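Long-range contacts in B12-binding domain-containing protein (Kitasatospora setae, PDB 6WTE), which is probably a tryptophan methyltransferase (TsrM) of the radical S-adenosylmethionine family, binding cobalamin and a [4Fe-4S] cluster and working by a non-radical route: residues Ala500-Leu505 and Val514-Val519; Arg338-Ser343 and Pro387-Ala392. One frame throughout, in Å; residues are numbered along the deposited sequence.

Contact 1. Residues Ala500-Leu505 and Val514-Val519; sequences ADLWAL and VMLPTV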
# COMPACT_ATOMS: atom_id res chain seq x y z
N ALA A 500 -19.00 -7.27 -15.60
CA ALA A 500 -19.28 -7.95 -16.86
C ALA A 500 -19.31 -6.97 -18.03
O ALA A 500 -18.88 -7.31 -19.14
CB ALA A 500 -20.61 -8.71 -16.78
N ASP A 501 -19.82 -5.76 -17.81
CA ASP A 501 -19.82 -4.74 -18.85
C ASP A 501 -18.40 -4.41 -19.31
O ASP A 501 -18.16 -4.19 -20.50
CB ASP A 501 -20.51 -3.46 -18.36
CG ASP A 501 -22.00 -3.63 -18.14
OD1 ASP A 501 -22.61 -4.49 -18.81
OD2 ASP A 501 -22.56 -2.88 -17.31
N LEU A 502 -17.46 -4.34 -18.37
CA LEU A 502 -16.08 -4.04 -18.73
C LEU A 502 -15.45 -5.18 -19.52
O LEU A 502 -14.77 -4.94 -20.52
CB LEU A 502 -15.28 -3.72 -17.47
CG LEU A 502 -13.78 -3.46 -17.64
CD1 LEU A 502 -13.53 -2.28 -18.57
CD2 LEU A 502 -13.12 -3.22 -16.30
N TRP A 503 -15.69 -6.43 -19.09
CA TRP A 503 -15.15 -7.57 -19.83
C TRP A 503 -15.61 -7.58 -21.28
O TRP A 503 -14.85 -7.99 -22.17
CB TRP A 503 -15.58 -8.88 -19.16
CG TRP A 503 -14.63 -9.36 -18.13
CD1 TRP A 503 -14.46 -8.87 -16.88
CD2 TRP A 503 -13.70 -10.44 -18.27
NE1 TRP A 503 -13.49 -9.58 -16.22
CE2 TRP A 503 -13.01 -10.55 -17.06
CE3 TRP A 503 -13.40 -11.33 -19.31
CZ2 TRP A 503 -12.02 -11.52 -16.85
CZ3 TRP A 503 -12.42 -12.29 -19.10
CH2 TRP A 503 -11.74 -12.37 -17.88
N ALA A 504 -16.84 -7.15 -21.54
CA ALA A 504 -17.36 -7.17 -22.90
C ALA A 504 -16.63 -6.21 -23.82
O ALA A 504 -16.80 -6.31 -25.05
CB ALA A 504 -18.86 -6.84 -22.89
N LEU A 505 -15.84 -5.28 -23.29
CA LEU A 505 -15.11 -4.34 -24.12
C LEU A 505 -13.78 -4.89 -24.63
O LEU A 505 -13.19 -4.29 -25.54
CB LEU A 505 -14.85 -3.05 -23.35
CG LEU A 505 -16.12 -2.29 -22.94
CD1 LEU A 505 -15.74 -1.05 -22.15
CD2 LEU A 505 -16.94 -1.92 -24.17
N VAL A 514 -4.25 -8.68 -20.68
CA VAL A 514 -5.02 -7.78 -19.84
C VAL A 514 -5.30 -8.44 -18.50
O VAL A 514 -5.43 -9.67 -18.39
CB VAL A 514 -6.36 -7.36 -20.48
CG1 VAL A 514 -6.12 -6.73 -21.83
CG2 VAL A 514 -7.31 -8.54 -20.58
N MET A 515 -5.40 -7.61 -17.47
CA MET A 515 -5.86 -8.00 -16.15
C MET A 515 -7.13 -7.23 -15.85
O MET A 515 -7.11 -6.00 -15.78
CB MET A 515 -4.80 -7.71 -15.09
CG MET A 515 -3.61 -8.65 -15.14
SD MET A 515 -2.53 -8.34 -13.74
CE MET A 515 -1.30 -9.63 -13.93
N LEU A 516 -8.23 -7.96 -15.67
CA LEU A 516 -9.55 -7.39 -15.43
C LEU A 516 -10.05 -7.82 -14.07
O LEU A 516 -9.66 -8.87 -13.56
CB LEU A 516 -10.54 -7.86 -16.50
CG LEU A 516 -10.26 -7.43 -17.93
CD1 LEU A 516 -10.99 -8.33 -18.91
CD2 LEU A 516 -10.72 -6.00 -18.10
N PRO A 517 -10.92 -7.03 -13.44
CA PRO A 517 -11.55 -7.49 -12.20
C PRO A 517 -12.48 -8.65 -12.50
O PRO A 517 -13.07 -8.74 -13.57
CB PRO A 517 -12.32 -6.25 -11.72
CG PRO A 517 -12.57 -5.46 -12.95
CD PRO A 517 -11.40 -5.70 -13.85
N THR A 518 -12.59 -9.55 -11.53
CA THR A 518 -13.47 -10.69 -11.66
C THR A 518 -14.22 -10.89 -10.36
O THR A 518 -13.76 -10.49 -9.29
CB THR A 518 -12.71 -11.98 -11.99
OG1 THR A 518 -11.67 -12.17 -11.01
CG2 THR A 518 -12.09 -11.91 -13.37
N VAL A 519 -15.39 -11.53 -10.47
CA VAL A 519 -16.15 -12.01 -9.32
C VAL A 519 -16.37 -13.50 -9.56
O VAL A 519 -15.99 -14.03 -10.60
CB VAL A 519 -17.48 -11.25 -9.15
CG1 VAL A 519 -17.20 -9.79 -8.83
CG2 VAL A 519 -18.33 -11.38 -10.40
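L502 and W503 of helix 491-503 rest on the chain from L516 to T518, just after strand 514-515. L502 comes first. With CG anti to its backbone N (chi1 176°), its isobutyl group meets both L516 and P517. L502 CG lies 4.0 Å from L516 CD2. L502 CD2 lies 3.9 Å from P517 CD, the leucine and the proline ring crossing at about a right angle. A branched apolar chain suits this place, since V390, F380, F407 and L409 also close on it. The last three belong to strands 373-380 and 404-412, so the helix packs against the radical SAM sheet; the 514-519 chain leads on from a short strand paired in parallel with 404-412, and the side chain of P517 is about 11 Å from the bound cobalamin. W503 follows, and tryptophan suits its place by joining a broad apolar ring to one N-H. NE1 donates to P517 O over 2.8 Å, nearly straight at 161°, with the acceptor almost exactly in the ring plane; the bond thus limits how the ring can turn. Over one face, L516 CD1 makes a CH-pi contact 3.6 Å from the centroid of the W503 five-membered ring, while L516 CB is 3.4 Å from W503 NE1. The H511 ring meets this indole at about 60°. T518 approaches obliquely, its CG2 3.5 Å from W503 CZ2.

Contact 2. Residues Arg338-Ser343 and Pro387-Ala392; sequences RPELLS and PETVRA
One guanidinium nitrogen, R338 NH1, serves two glutamates here: E388 across the contact and E340 of the helix that R338 caps. The setting is the β/α core of the radical SAM domain, a TIM-barrel relative. Helices 339-342 and 387-398 follow the neighbouring parallel strands 327-335 and 373-380, and the salt-bridge network ties them together on the outside of the protein. R338 grips E388 end-on. NH2 donates to E388 OE2 over 2.6 Å, on the syn side of the carboxylate, while NH1 reaches E388 OE1 over 3.2 Å in a straight bond of 172° that arrives from above the carboxylate plane. The two flat groups are turned 56° apart, held by two hydrogen bonds without being coplanar. These lengths belong to one of two deposited conformers of R338, and the residue also touches a crystal neighbour, so the grip may be less constant in solution. Arginine suits this N-cap position because its long side chain, CG anti to the carbonyl carbon (chi1 -75°), carries several N-H groups to E388 and E340. R338 O accepts from L342 N in plain helix bonding. T389 has its CA over one guanidinium face, offset toward the rim. Its CG2 meets R338 NH1 at 3.6 Å and L341 CD1 at 4.0 Å; threonine suits the place because its hydroxyl bonds E385 OE2 and T386 O while its methyl faces the other segment. A392 CB, on a side chain small enough to sit beside the arginine, lies 3.3 Å from R338 NH2, with NE next. The positive charge of R338 would offset the repulsion between E340 OE2 and E388 OE1, 5.0 Å apart, and E340 OE2 itself lies 2.9 Å from R338 NH1.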
# COMPACT_ATOMS: atom_id res chain seq x y z
N ARG A 338 -9.17 10.67 -20.39
CA ARG A 338 -10.07 11.78 -20.64
C ARG A 338 -9.77 12.95 -19.71
O ARG A 338 -9.78 12.76 -18.48
CB ARG A 338 -11.52 11.33 -20.48
CG ARG A 338 -12.03 10.49 -21.64
CD ARG A 338 -12.05 11.30 -22.94
NE ARG A 338 -12.68 10.58 -24.04
CZ ARG A 338 -14.00 10.53 -24.24
NH1 ARG A 338 -14.83 11.13 -23.40
NH2 ARG A 338 -14.49 9.86 -25.28
N PRO A 339 -9.49 14.14 -20.24
CA PRO A 339 -9.22 15.29 -19.36
C PRO A 339 -10.37 15.62 -18.44
O PRO A 339 -10.13 16.05 -17.30
CB PRO A 339 -8.95 16.44 -20.35
CG PRO A 339 -8.58 15.76 -21.64
CD PRO A 339 -9.35 14.48 -21.67
N GLU A 340 -11.61 15.41 -18.87
CA GLU A 340 -12.74 15.70 -18.01
C GLU A 340 -12.77 14.80 -16.79
O GLU A 340 -13.28 15.19 -15.73
CB GLU A 340 -14.05 15.60 -18.79
CG GLU A 340 -14.32 14.24 -19.42
CD GLU A 340 -13.80 14.10 -20.85
OE1 GLU A 340 -12.81 14.79 -21.22
OE2 GLU A 340 -14.40 13.31 -21.61
N LEU A 341 -12.20 13.60 -16.89
CA LEU A 341 -12.09 12.71 -15.74
C LEU A 341 -10.83 12.98 -14.92
O LEU A 341 -10.89 12.96 -13.69
CB LEU A 341 -12.12 11.25 -16.19
CG LEU A 341 -13.52 10.65 -16.30
CD1 LEU A 341 -14.34 11.28 -17.41
CD2 LEU A 341 -13.47 9.17 -16.49
N LEU A 342 -9.70 13.24 -15.59
CA LEU A 342 -8.45 13.43 -14.87
C LEU A 342 -8.41 14.78 -14.15
O LEU A 342 -7.75 14.90 -13.11
CB LEU A 342 -7.27 13.30 -15.83
CG LEU A 342 -7.06 11.90 -16.39
CD1 LEU A 342 -6.19 11.97 -17.62
CD2 LEU A 342 -6.42 10.98 -15.33
N SER A 343 -9.10 15.78 -14.68
CA SER A 343 -9.19 17.07 -14.00
C SER A 343 -9.79 16.89 -12.61
O SER A 343 -10.80 16.21 -12.44
CB SER A 343 -10.04 18.04 -14.82
OG SER A 343 -10.20 19.27 -14.14
N PRO A 387 -20.22 5.03 -19.94
CA PRO A 387 -19.75 3.94 -20.80
C PRO A 387 -18.85 4.42 -21.93
O PRO A 387 -17.89 3.73 -22.28
CB PRO A 387 -21.05 3.32 -21.33
CG PRO A 387 -22.04 3.60 -20.24
CD PRO A 387 -21.68 4.94 -19.69
N GLU A 388 -19.11 5.61 -22.49
CA GLU A 388 -18.28 6.08 -23.60
C GLU A 388 -16.90 6.52 -23.14
O GLU A 388 -15.93 6.37 -23.89
CB GLU A 388 -18.99 7.20 -24.38
CG GLU A 388 -18.99 8.57 -23.73
CD GLU A 388 -17.88 9.47 -24.25
OE1 GLU A 388 -17.95 10.70 -24.00
OE2 GLU A 388 -16.96 8.97 -24.93
N THR A 389 -16.79 7.05 -21.91
CA THR A 389 -15.46 7.41 -21.41
C THR A 389 -14.63 6.16 -21.13
O THR A 389 -13.42 6.16 -21.36
CB THR A 389 -15.56 8.29 -20.16
OG1 THR A 389 -16.26 7.59 -19.11
CG2 THR A 389 -16.27 9.61 -20.46
N VAL A 390 -15.27 5.09 -20.65
CA VAL A 390 -14.54 3.83 -20.44
C VAL A 390 -14.04 3.27 -21.76
O VAL A 390 -12.86 2.91 -21.89
CB VAL A 390 -15.42 2.81 -19.70
CG1 VAL A 390 -14.67 1.48 -19.55
CG2 VAL A 390 -15.81 3.33 -18.33
N ARG A 391 -14.92 3.19 -22.76
CA ARG A 391 -14.52 2.64 -24.06
C ARG A 391 -13.37 3.43 -24.67
O ARG A 391 -12.42 2.85 -25.22
CB ARG A 391 -15.70 2.63 -25.03
CG ARG A 391 -16.82 1.70 -24.67
CD ARG A 391 -17.79 1.54 -25.83
NE ARG A 391 -19.07 1.00 -25.39
CZ ARG A 391 -20.17 1.73 -25.21
NH1 ARG A 391 -20.13 3.04 -25.44
NH2 ARG A 391 -21.29 1.16 -24.80
N ALA A 392 -13.44 4.76 -24.58
CA ALA A 392 -12.37 5.59 -25.13
C ALA A 392 -11.04 5.29 -24.46
O ALA A 392 -10.00 5.20 -25.12
CB ALA A 392 -12.72 7.07 -24.97

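Overall arrangement
Helix 387-398 links the two contacts, whose centres are about 17 Å apart. It carries E388, T389 and A392 of contact 2, while its V390 meets L502 and L505 of contact 1 and its R391 meets L505, L505 CD2 lying 3.7 Å from R391 CG. Contact 1 is the more interior: apolar chains and an indole join helix 491-503 to the chain after a sheet strand, and its single hydrogen bond ends on a backbone carbonyl. Contact 2, away from the cofactors, is partly buried, with its charged ends towards the surface, and a leucine, a threonine methyl and an alanine CB accompany the guanidinium.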